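Local coordinates for aminotransferase, class V family protein (Trichomonas vaginalis, PDB 5F8V) that probably interconverts O-phospho-L-serine and 3-phosphooxypyruvate, with 2-oxoglutarate and L-glutamate as the amino-group partners, using pyridoxal 5'-phosphate in serine biosynthesis, at residues E67-Q81 / G208-E220. Residues are numbered along the deposited sequence; the frame is centred on the assembly and turned at random.
Sequences ENFNILFVAGGASLQ and GMSVVIIRKDMLE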
# COMPACT_ATOMS: atom_id res chain seq x y z
N GLU A 67 -4.75 -17.58 19.78
CA GLU A 67 -5.53 -16.39 20.12
C GLU A 67 -4.76 -15.31 20.90
O GLU A 67 -5.26 -14.20 21.05
CB GLU A 67 -6.81 -16.77 20.88
CG GLU A 67 -7.74 -17.75 20.16
CD GLU A 67 -8.30 -17.24 18.84
OE1 GLU A 67 -8.75 -18.09 18.03
OE2 GLU A 67 -8.33 -16.01 18.60
N ASN A 68 -3.56 -15.61 21.39
CA ASN A 68 -2.67 -14.56 21.93
C ASN A 68 -1.90 -13.75 20.86
O ASN A 68 -1.02 -12.96 21.20
CB ASN A 68 -1.70 -15.13 22.98
CG ASN A 68 -0.76 -16.19 22.42
OD1 ASN A 68 -1.17 -16.98 21.58
ND2 ASN A 68 0.47 -16.23 22.91
N PHE A 69 -2.24 -13.94 19.58
CA PHE A 69 -1.69 -13.15 18.49
C PHE A 69 -2.77 -12.34 17.78
O PHE A 69 -3.83 -12.86 17.49
CB PHE A 69 -1.00 -14.06 17.48
CG PHE A 69 0.25 -14.68 17.99
CD1 PHE A 69 1.50 -14.17 17.62
CD2 PHE A 69 0.21 -15.77 18.84
CE1 PHE A 69 2.67 -14.74 18.09
CE2 PHE A 69 1.37 -16.34 19.33
CZ PHE A 69 2.61 -15.82 18.95
N ASN A 70 -2.47 -11.07 17.52
CA ASN A 70 -3.26 -10.24 16.60
C ASN A 70 -2.80 -10.47 15.15
O ASN A 70 -1.63 -10.76 14.92
CB ASN A 70 -3.10 -8.75 16.91
CG ASN A 70 -3.54 -8.39 18.31
OD1 ASN A 70 -4.71 -8.54 18.66
ND2 ASN A 70 -2.62 -7.91 19.12
N ILE A 71 -3.72 -10.31 14.20
CA ILE A 71 -3.42 -10.41 12.77
C ILE A 71 -3.73 -9.06 12.14
O ILE A 71 -4.84 -8.55 12.29
CB ILE A 71 -4.23 -11.54 12.08
CG1 ILE A 71 -3.92 -12.90 12.73
CG2 ILE A 71 -3.91 -11.59 10.59
CD1 ILE A 71 -4.80 -14.04 12.26
N LEU A 72 -2.74 -8.48 11.45
CA LEU A 72 -2.93 -7.20 10.76
C LEU A 72 -2.76 -7.35 9.26
O LEU A 72 -1.92 -8.09 8.79
CB LEU A 72 -1.92 -6.16 11.27
CG LEU A 72 -1.80 -5.90 12.76
CD1 LEU A 72 -0.84 -4.75 13.00
CD2 LEU A 72 -3.14 -5.59 13.40
N PHE A 73 -3.59 -6.63 8.52
CA PHE A 73 -3.35 -6.31 7.11
C PHE A 73 -3.02 -4.84 7.11
O PHE A 73 -3.82 -4.03 7.60
CB PHE A 73 -4.61 -6.55 6.27
CG PHE A 73 -5.01 -7.99 6.17
CD1 PHE A 73 -4.34 -8.84 5.31
CD2 PHE A 73 -6.06 -8.49 6.94
CE1 PHE A 73 -4.71 -10.18 5.20
CE2 PHE A 73 -6.43 -9.83 6.84
CZ PHE A 73 -5.76 -10.67 5.97
N VAL A 74 -1.87 -4.48 6.55
CA VAL A 74 -1.42 -3.08 6.50
C VAL A 74 -0.98 -2.65 5.11
O VAL A 74 -0.60 -3.48 4.28
CB VAL A 74 -0.29 -2.81 7.51
CG1 VAL A 74 -0.85 -2.85 8.92
CG2 VAL A 74 0.87 -3.81 7.36
N ALA A 75 -1.08 -1.35 4.84
CA ALA A 75 -0.53 -0.76 3.63
C ALA A 75 0.99 -0.81 3.73
O ALA A 75 1.53 -0.73 4.83
CB ALA A 75 -1.00 0.67 3.46
N GLY A 76 1.66 -0.94 2.60
CA GLY A 76 3.13 -0.91 2.56
C GLY A 76 3.77 -2.29 2.52
O GLY A 76 3.26 -3.25 3.11
N GLY A 77 4.91 -2.38 1.83
CA GLY A 77 5.63 -3.64 1.67
C GLY A 77 6.47 -3.99 2.87
O GLY A 77 6.41 -3.32 3.92
N ALA A 78 7.28 -5.03 2.72
CA ALA A 78 8.14 -5.51 3.78
C ALA A 78 9.13 -4.45 4.29
O ALA A 78 9.39 -4.37 5.49
CB ALA A 78 8.88 -6.76 3.34
N SER A 79 9.67 -3.63 3.38
CA SER A 79 10.67 -2.62 3.73
C SER A 79 10.15 -1.56 4.71
O SER A 79 10.91 -1.07 5.54
CB SER A 79 11.21 -1.93 2.48
OG SER A 79 11.73 -2.88 1.58
N LEU A 80 8.87 -1.22 4.60
CA LEU A 80 8.25 -0.34 5.59
C LEU A 80 8.18 -1.00 6.97
O LEU A 80 8.36 -0.33 7.99
CB LEU A 80 6.84 0.10 5.13
CG LEU A 80 6.18 1.22 5.95
CD1 LEU A 80 7.00 2.51 5.90
CD2 LEU A 80 4.76 1.47 5.49
N GLN A 81 7.94 -2.32 7.01
CA GLN A 81 7.91 -3.04 8.29
C GLN A 81 9.31 -3.15 8.92
O GLN A 81 9.42 -3.16 10.14
CB GLN A 81 7.25 -4.42 8.18
CG GLN A 81 5.94 -4.50 7.39
CD GLN A 81 4.99 -3.34 7.64
OE1 GLN A 81 4.77 -2.94 8.79
NE2 GLN A 81 4.42 -2.81 6.57
N GLY A 208 2.12 -3.83 -2.35
CA GLY A 208 1.55 -2.67 -1.65
C GLY A 208 0.97 -3.00 -0.28
O GLY A 208 0.58 -2.08 0.44
N MET A 209 0.91 -4.29 0.07
CA MET A 209 0.28 -4.76 1.30
C MET A 209 1.12 -5.82 2.00
O MET A 209 1.76 -6.65 1.34
CB MET A 209 -1.11 -5.34 0.99
CG MET A 209 -1.92 -5.79 2.20
SD MET A 209 -1.69 -7.51 2.68
CE MET A 209 -2.72 -8.30 1.45
N SER A 210 1.11 -5.78 3.33
CA SER A 210 1.79 -6.78 4.17
C SER A 210 0.85 -7.32 5.24
O SER A 210 -0.05 -6.62 5.71
CB SER A 210 3.01 -6.16 4.86
OG SER A 210 3.96 -5.65 3.94
N VAL A 211 1.09 -8.58 5.61
CA VAL A 211 0.51 -9.16 6.81
C VAL A 211 1.51 -9.01 7.94
O VAL A 211 2.69 -9.29 7.76
CB VAL A 211 0.16 -10.66 6.60
CG1 VAL A 211 0.03 -11.41 7.91
CG2 VAL A 211 -1.12 -10.77 5.78
N VAL A 212 1.02 -8.55 9.10
CA VAL A 212 1.83 -8.53 10.32
C VAL A 212 1.06 -9.30 11.40
O VAL A 212 -0.11 -9.00 11.67
CB VAL A 212 2.14 -7.09 10.79
CG1 VAL A 212 3.25 -7.10 11.83
CG2 VAL A 212 2.55 -6.21 9.61
N ILE A 213 1.72 -10.29 11.98
CA ILE A 213 1.14 -11.12 13.04
C ILE A 213 1.96 -10.88 14.29
O ILE A 213 3.17 -11.11 14.28
CB ILE A 213 1.17 -12.62 12.65
CG1 ILE A 213 0.23 -12.86 11.46
CG2 ILE A 213 0.79 -13.50 13.84
CD1 ILE A 213 0.29 -14.26 10.88
N ILE A 214 1.30 -10.41 15.36
CA ILE A 214 2.00 -9.91 16.56
C ILE A 214 1.48 -10.56 17.84
O ILE A 214 0.27 -10.60 18.07
CB ILE A 214 1.83 -8.38 16.72
CG1 ILE A 214 2.19 -7.66 15.41
CG2 ILE A 214 2.68 -7.86 17.89
CD1 ILE A 214 1.81 -6.19 15.36
N ARG A 215 2.40 -11.06 18.68
CA ARG A 215 2.04 -11.63 19.98
C ARG A 215 1.60 -10.47 20.89
O ARG A 215 2.29 -9.45 20.97
CB ARG A 215 3.23 -12.38 20.59
CG ARG A 215 2.86 -13.43 21.63
CD ARG A 215 3.88 -13.49 22.76
NE ARG A 215 5.12 -14.18 22.46
CZ ARG A 215 6.30 -13.94 23.03
NH1 ARG A 215 6.46 -13.00 23.98
NH2 ARG A 215 7.36 -14.65 22.65
N LYS A 216 0.46 -10.62 21.56
CA LYS A 216 -0.20 -9.49 22.27
C LYS A 216 0.63 -8.77 23.35
O LYS A 216 0.54 -7.54 23.45
CB LYS A 216 -1.56 -9.92 22.84
CG LYS A 216 -2.63 -10.03 21.78
CD LYS A 216 -3.92 -10.64 22.30
CE LYS A 216 -4.96 -10.65 21.21
NZ LYS A 216 -6.16 -11.44 21.59
N ASP A 217 1.41 -9.50 24.14
CA ASP A 217 2.30 -8.86 25.15
C ASP A 217 3.44 -8.03 24.55
O ASP A 217 3.97 -7.15 25.23
CB ASP A 217 2.86 -9.88 26.16
CG ASP A 217 3.72 -10.95 25.51
OD1 ASP A 217 3.30 -11.41 24.43
OD2 ASP A 217 4.79 -11.33 26.06
N MET A 218 3.81 -8.28 23.29
CA MET A 218 4.82 -7.45 22.61
C MET A 218 4.32 -6.01 22.42
O MET A 218 5.11 -5.08 22.50
CB MET A 218 5.20 -8.04 21.24
CG MET A 218 5.87 -9.41 21.30
SD MET A 218 7.52 -9.37 22.03
CE MET A 218 8.45 -8.54 20.75
N LEU A 219 3.02 -5.84 22.19
CA LEU A 219 2.42 -4.52 22.06
C LEU A 219 2.15 -3.80 23.39
O LEU A 219 1.84 -2.61 23.39
CB LEU A 219 1.13 -4.60 21.25
CG LEU A 219 1.34 -5.01 19.79
CD1 LEU A 219 -0.01 -5.15 19.11
CD2 LEU A 219 2.20 -4.00 19.05
N GLU A 220 2.30 -4.50 24.52
CA GLU A 220 2.34 -3.84 25.83
C GLU A 220 3.60 -2.96 25.99
O GLU A 220 3.64 -2.08 26.86
CB GLU A 220 2.24 -4.86 26.98
CG GLU A 220 0.90 -5.61 27.02
CD GLU A 220 0.81 -6.65 28.14
OE1 GLU A 220 1.72 -6.73 28.99
OE2 GLU A 220 -0.18 -7.40 28.17
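Arg215 lays its CG over one face of the Phe69 ring, a CH-pi contact 3.9 Å from the ring centroid and shifted toward the rim. Its CG stands anti to the backbone N (chi1 -158°), which sets the aliphatic stem over the ring. The guanidinium plane is nearly perpendicular to the ring. Trp190 meets Phe69 edge-to-face. Met209 SD lies in the plane of the Phe73 ring at its edge, 4.0 Å from CD1. This is a Met-aromatic contact; bends at chi2 and chi3 of Met209 bring the sulfur there. Val211 CG2 touches CE1 of the same ring.

Strands 69-75 and 209-215 are antiparallel neighbours in the seven-stranded mixed sheet of the PLP-binding domain. Within this chain 69-75 is the outermost strand, and 209-215 lies next to it. Paired N-H...O bonds join Asn70 with Ile214, Leu72 with Val212 and Val74 with Ser210. Ile71 and Phe73 face helix 46-63. On the other face, Leu72 CD1 meets Ile214 CD1 at 3.8 Å, beside Tyr233.

Beyond Ala75 the chain turns into helix 78-89. Ser210 OG donates to Gly76 O at 2.6 Å, in the carbonyl plane, and ties this turn to the neighbouring strand. Just after it, Ala78 N and Ser79 OG bind the cofactor phosphate of LLP at position 202. At the far end, Lys216 NZ extends to Glu67 O (3.0 Å), while Lys216 N bonds Asn68 O.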